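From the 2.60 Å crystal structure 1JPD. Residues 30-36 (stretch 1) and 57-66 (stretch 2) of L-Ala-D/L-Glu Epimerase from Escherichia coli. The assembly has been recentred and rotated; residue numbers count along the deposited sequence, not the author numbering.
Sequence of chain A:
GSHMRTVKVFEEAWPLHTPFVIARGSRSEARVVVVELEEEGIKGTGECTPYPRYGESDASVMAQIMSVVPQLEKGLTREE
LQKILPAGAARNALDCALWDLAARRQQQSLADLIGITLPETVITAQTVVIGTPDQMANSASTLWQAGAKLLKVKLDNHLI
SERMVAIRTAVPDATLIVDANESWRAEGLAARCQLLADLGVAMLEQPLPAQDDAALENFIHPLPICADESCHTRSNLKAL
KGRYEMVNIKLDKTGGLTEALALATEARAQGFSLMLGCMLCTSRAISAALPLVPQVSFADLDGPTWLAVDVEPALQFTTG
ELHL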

ATOM      1  N   ALA A  30     -14.219   5.672  -3.437  1.00 47.98           N
ATOM      2  CA  ALA A  30     -12.770   5.737  -3.588  1.00 43.36           C
ATOM      3  C   ALA A  30     -12.469   6.647  -4.762  1.00 40.09           C
ATOM      4  O   ALA A  30     -12.733   6.300  -5.903  1.00 39.52           O
ATOM      5  CB  ALA A  30     -12.195   4.341  -3.848  1.00 41.23           C
ATOM      6  N   ARG A  31     -11.913   7.816  -4.490  1.00 41.81           N
ATOM      7  CA  ARG A  31     -11.618   8.752  -5.557  1.00 40.26           C
ATOM      8  C   ARG A  31     -10.241   8.565  -6.161  1.00 38.99           C
ATOM      9  O   ARG A  31      -9.236   8.692  -5.473  1.00 43.40           O
ATOM     10  CB  ARG A  31     -11.789  10.173  -5.038  1.00 42.87           C
ATOM     11  CG  ARG A  31     -13.237  10.478  -4.707  1.00 47.19           C
ATOM     12  CD  ARG A  31     -13.484  11.938  -4.394  1.00 51.18           C
ATOM     13  NE  ARG A  31     -14.893  12.245  -4.610  1.00 62.31           N
ATOM     14  CZ  ARG A  31     -15.397  12.679  -5.764  1.00 64.44           C
ATOM     15  NH1 ARG A  31     -14.601  12.872  -6.809  1.00 59.42           N
ATOM     16  NH2 ARG A  31     -16.702  12.901  -5.880  1.00 65.44           N
ATOM     17  N   VAL A  32     -10.203   8.269  -7.458  1.00 33.40           N
ATOM     18  CA  VAL A  32      -8.939   8.059  -8.151  1.00 32.38           C
ATOM     19  C   VAL A  32      -8.781   8.949  -9.375  1.00 34.32           C
ATOM     20  O   VAL A  32      -9.757   9.381  -9.978  1.00 36.19           O
ATOM     21  CB  VAL A  32      -8.784   6.591  -8.616  1.00 32.58           C
ATOM     22  CG1 VAL A  32      -8.994   5.648  -7.443  1.00 28.48           C
ATOM     23  CG2 VAL A  32      -9.764   6.290  -9.738  1.00 29.28           C
ATOM     24  N   VAL A  33      -7.536   9.220  -9.735  1.00 31.50           N
ATOM     25  CA  VAL A  33      -7.247  10.026 -10.904  1.00 34.33           C
ATOM     26  C   VAL A  33      -6.516   9.134 -11.902  1.00 36.79           C
ATOM     27  O   VAL A  33      -5.522   8.479 -11.562  1.00 40.60           O
ATOM     28  CB  VAL A  33      -6.363  11.237 -10.552  1.00 31.74           C
ATOM     29  CG1 VAL A  33      -5.920  11.927 -11.823  1.00 30.89           C
ATOM     30  CG2 VAL A  33      -7.135  12.209  -9.671  1.00 31.20           C
ATOM     31  N   VAL A  34      -7.011   9.102 -13.133  1.00 36.37           N
ATOM     32  CA  VAL A  34      -6.401   8.273 -14.159  1.00 37.80           C
ATOM     33  C   VAL A  34      -5.663   9.098 -15.204  1.00 37.82           C
ATOM     34  O   VAL A  34      -6.101  10.191 -15.573  1.00 39.79           O
ATOM     35  CB  VAL A  34      -7.457   7.420 -14.897  1.00 37.47           C
ATOM     36  CG1 VAL A  34      -6.763   6.459 -15.847  1.00 38.85           C
ATOM     37  CG2 VAL A  34      -8.321   6.668 -13.907  1.00 34.35           C
ATOM     38  N   VAL A  35      -4.542   8.564 -15.673  1.00 35.28           N
ATOM     39  CA  VAL A  35      -3.758   9.219 -16.706  1.00 41.96           C
ATOM     40  C   VAL A  35      -3.468   8.234 -17.822  1.00 45.16           C
ATOM     41  O   VAL A  35      -2.833   7.197 -17.611  1.00 45.55           O
ATOM     42  CB  VAL A  35      -2.421   9.747 -16.176  1.00 43.07           C
ATOM     43  CG1 VAL A  35      -1.536  10.179 -17.353  1.00 40.78           C
ATOM     44  CG2 VAL A  35      -2.670  10.920 -15.235  1.00 43.39           C
ATOM     45  N   GLU A  36      -3.935   8.565 -19.017  1.00 49.37           N
ATOM     46  CA  GLU A  36      -3.725   7.717 -20.176  1.00 51.24           C
ATOM     47  C   GLU A  36      -2.731   8.378 -21.127  1.00 49.57           C
ATOM     48  O   GLU A  36      -2.940   9.508 -21.564  1.00 47.78           O
ATOM     49  CB  GLU A  36      -5.064   7.476 -20.869  1.00 54.17           C
ATOM     50  CG  GLU A  36      -4.986   6.663 -22.139  1.00 64.54           C
ATOM     51  CD  GLU A  36      -6.346   6.157 -22.583  1.00 69.45           C
ATOM     52  OE1 GLU A  36      -6.545   5.995 -23.805  1.00 74.71           O
ATOM     53  OE2 GLU A  36      -7.214   5.908 -21.711  1.00 70.64           O
ATOM     54  N   SER A  57      -5.918  16.295  -3.042  1.00 47.04           N
ATOM     55  CA  SER A  57      -7.329  16.137  -3.365  1.00 49.70           C
ATOM     56  C   SER A  57      -7.288  15.822  -4.855  1.00 48.80           C
ATOM     57  O   SER A  57      -6.221  15.925  -5.466  1.00 47.47           O
ATOM     58  CB  SER A  57      -8.059  17.453  -3.126  1.00 51.99           C
ATOM     59  OG  SER A  57      -7.469  18.470  -3.921  1.00 48.50           O
ATOM     60  N   ASP A  58      -8.411  15.432  -5.449  1.00 47.75           N
ATOM     61  CA  ASP A  58      -8.380  15.145  -6.880  1.00 47.79           C
ATOM     62  C   ASP A  58      -7.973  16.393  -7.661  1.00 47.39           C
ATOM     63  O   ASP A  58      -7.197  16.311  -8.617  1.00 49.86           O
ATOM     64  CB  ASP A  58      -9.737  14.647  -7.375  1.00 51.60           C
ATOM     65  CG  ASP A  58     -10.086  13.280  -6.835  1.00 54.26           C
ATOM     66  OD1 ASP A  58      -9.158  12.500  -6.543  1.00 54.43           O
ATOM     67  OD2 ASP A  58     -11.290  12.978  -6.718  1.00 60.54           O
ATOM     68  N   ALA A  59      -8.491  17.550  -7.252  1.00 47.34           N
ATOM     69  CA  ALA A  59      -8.168  18.812  -7.921  1.00 49.51           C
ATOM     70  C   ALA A  59      -6.674  19.106  -7.811  1.00 50.39           C
ATOM     71  O   ALA A  59      -6.010  19.458  -8.795  1.00 48.39           O
ATOM     72  CB  ALA A  59      -8.964  19.948  -7.297  1.00 47.79           C
ATOM     73  N   SER A  60      -6.160  18.948  -6.595  1.00 50.93           N
ATOM     74  CA  SER A  60      -4.756  19.183  -6.286  1.00 53.93           C
ATOM     75  C   SER A  60      -3.800  18.330  -7.127  1.00 54.75           C
ATOM     76  O   SER A  60      -2.793  18.822  -7.646  1.00 51.09           O
ATOM     77  CB  SER A  60      -4.517  18.902  -4.805  1.00 58.16           C
ATOM     78  OG  SER A  60      -3.187  19.210  -4.454  1.00 64.82           O
ATOM     79  N   VAL A  61      -4.120  17.045  -7.250  1.00 53.50           N
ATOM     80  CA  VAL A  61      -3.300  16.121  -8.015  1.00 49.50           C
ATOM     81  C   VAL A  61      -3.450  16.321  -9.521  1.00 48.45           C
ATOM     82  O   VAL A  61      -2.481  16.180 -10.269  1.00 48.23           O
ATOM     83  CB  VAL A  61      -3.645  14.667  -7.656  1.00 52.09           C
ATOM     84  CG1 VAL A  61      -2.773  13.716  -8.454  1.00 51.24           C
ATOM     85  CG2 VAL A  61      -3.451  14.448  -6.161  1.00 48.85           C
ATOM     86  N   MET A  62      -4.658  16.645  -9.976  1.00 48.06           N
ATOM     87  CA  MET A  62      -4.863  16.863 -11.403  1.00 49.66           C
ATOM     88  C   MET A  62      -4.065  18.084 -11.833  1.00 47.46           C
ATOM     89  O   MET A  62      -3.460  18.097 -12.906  1.00 49.63           O
ATOM     90  CB  MET A  62      -6.348  17.045 -11.720  1.00 53.02           C
ATOM     91  CG  MET A  62      -7.137  15.762 -11.579  1.00 55.25           C
ATOM     92  SD  MET A  62      -8.850  15.948 -12.052  1.00 67.20           S
ATOM     93  CE  MET A  62      -8.682  15.901 -13.840  1.00 64.31           C
ATOM     94  N   ALA A  63      -4.045  19.103 -10.983  1.00 45.14           N
ATOM     95  CA  ALA A  63      -3.287  20.307 -11.284  1.00 44.42           C
ATOM     96  C   ALA A  63      -1.803  19.974 -11.458  1.00 45.74           C
ATOM     97  O   ALA A  63      -1.160  20.457 -12.395  1.00 51.21           O
ATOM     98  CB  ALA A  63      -3.472  21.332 -10.173  1.00 39.23           C
ATOM     99  N   GLN A  64      -1.255  19.145 -10.569  1.00 45.24           N
ATOM    100  CA  GLN A  64       0.158  18.776 -10.663  1.00 46.08           C
ATOM    101  C   GLN A  64       0.454  18.037 -11.955  1.00 48.87           C
ATOM    102  O   GLN A  64       1.500  18.248 -12.568  1.00 52.01           O
ATOM    103  CB  GLN A  64       0.584  17.889  -9.490  1.00 47.74           C
ATOM    104  CG  GLN A  64       0.453  18.512  -8.117  1.00 46.97           C
ATOM    105  CD  GLN A  64       0.993  17.599  -7.032  1.00 49.02           C
ATOM    106  OE1 GLN A  64       2.194  17.326  -6.973  1.00 49.66           O
ATOM    107  NE2 GLN A  64       0.109  17.115  -6.174  1.00 45.70           N
ATOM    108  N   ILE A  65      -0.463  17.166 -12.371  1.00 50.97           N
ATOM    109  CA  ILE A  65      -0.254  16.401 -13.597  1.00 52.54           C
ATOM    110  C   ILE A  65      -0.274  17.319 -14.819  1.00 52.25           C
ATOM    111  O   ILE A  65       0.633  17.257 -15.663  1.00 47.56           O
ATOM    112  CB  ILE A  65      -1.314  15.257 -13.752  1.00 50.16           C
ATOM    113  CG1 ILE A  65      -1.227  14.309 -12.551  1.00 45.96           C
ATOM    114  CG2 ILE A  65      -1.054  14.463 -15.040  1.00 45.51           C
ATOM    115  CD1 ILE A  65      -2.135  13.103 -12.627  1.00 41.79           C
ATOM    116  N   MET A  66      -1.294  18.173 -14.906  1.00 50.88           N
ATOM    117  CA  MET A  66      -1.404  19.104 -16.027  1.00 53.90           C
ATOM    118  C   MET A  66      -0.109  19.890 -16.124  1.00 54.70           C
ATOM    119  O   MET A  66       0.491  19.999 -17.192  1.00 59.19           O
ATOM    120  CB  MET A  66      -2.557  20.093 -15.825  1.00 53.00           C
ATOM    121  CG  MET A  66      -3.933  19.475 -15.642  1.00 57.81           C
ATOM    122  SD  MET A  66      -4.308  18.176 -16.832  1.00 67.91           S
ATOM    123  CE  MET A  66      -3.917  18.983 -18.389  1.00 61.86           C
TER

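A helix that packs on a β-strand brings together its own periodicity of three to four residues and the strand's alternation of two, and this pair from L-Ala-D/L-Glu Epimerase illustrates the solution. The axes run nearly parallel, 11° apart and 9.0 Å at closest approach, so the inward-facing Arg-31, Val-33 and Val-35 are met in overlapping fashion by Asp-58, Met-62 and Ile-65, with Val-33 touching all three.

Ser-57 prepares the helix without touching the strand. Its chi1 is p, which lets Ser-57 OG accept a hydrogen bond from Ser-60 N at 3.0 Å and cap a backbone NH that has no carbonyl of an earlier turn to serve it.

Asp-58, in the first turn, points toward the strand and is buried. With chi1 m, its OD2 lies near the plane of the Arg-31 guanidinium, at its edge, and Asp-58 OD2 pairs with Arg-31 NH1 at 3.3 Å in a salt bridge whose hydrogen bond is weak but well directed, at 162°. The Arg-31 chain runs extended past the carboxylate (chi2 and chi3 both t), with Arg-31 CB also 3.3 Å from Asp-58 OD2. Asp-58 OD1 meanwhile lies 3.7 Å from Val-33 CG2, so the charged end of the contact adjoins the apolar part directly.

Ala-59 points away and Ser-60 is out of reach, as expected for positions on other faces of the helix. Val-61 faces the strand but remains beyond close contact. Met-62 leaves sideways, yet chi1 m places Met-62 CG 4.0 Å from Val-33 CG1.

Ala-63 and Gln-64 again lie out of reach before Ile-65 returns to the interface, one turn beyond Val-61. Its extended chi2 (t) carries Ile-65 CD1 to 3.4 Å from Val-35 CG2 and 4.0 Å from Val-33 CG1, so one branched side chain engages two valines. Compact β-branched residues suit the strand here, and 317 Å² is buried in all.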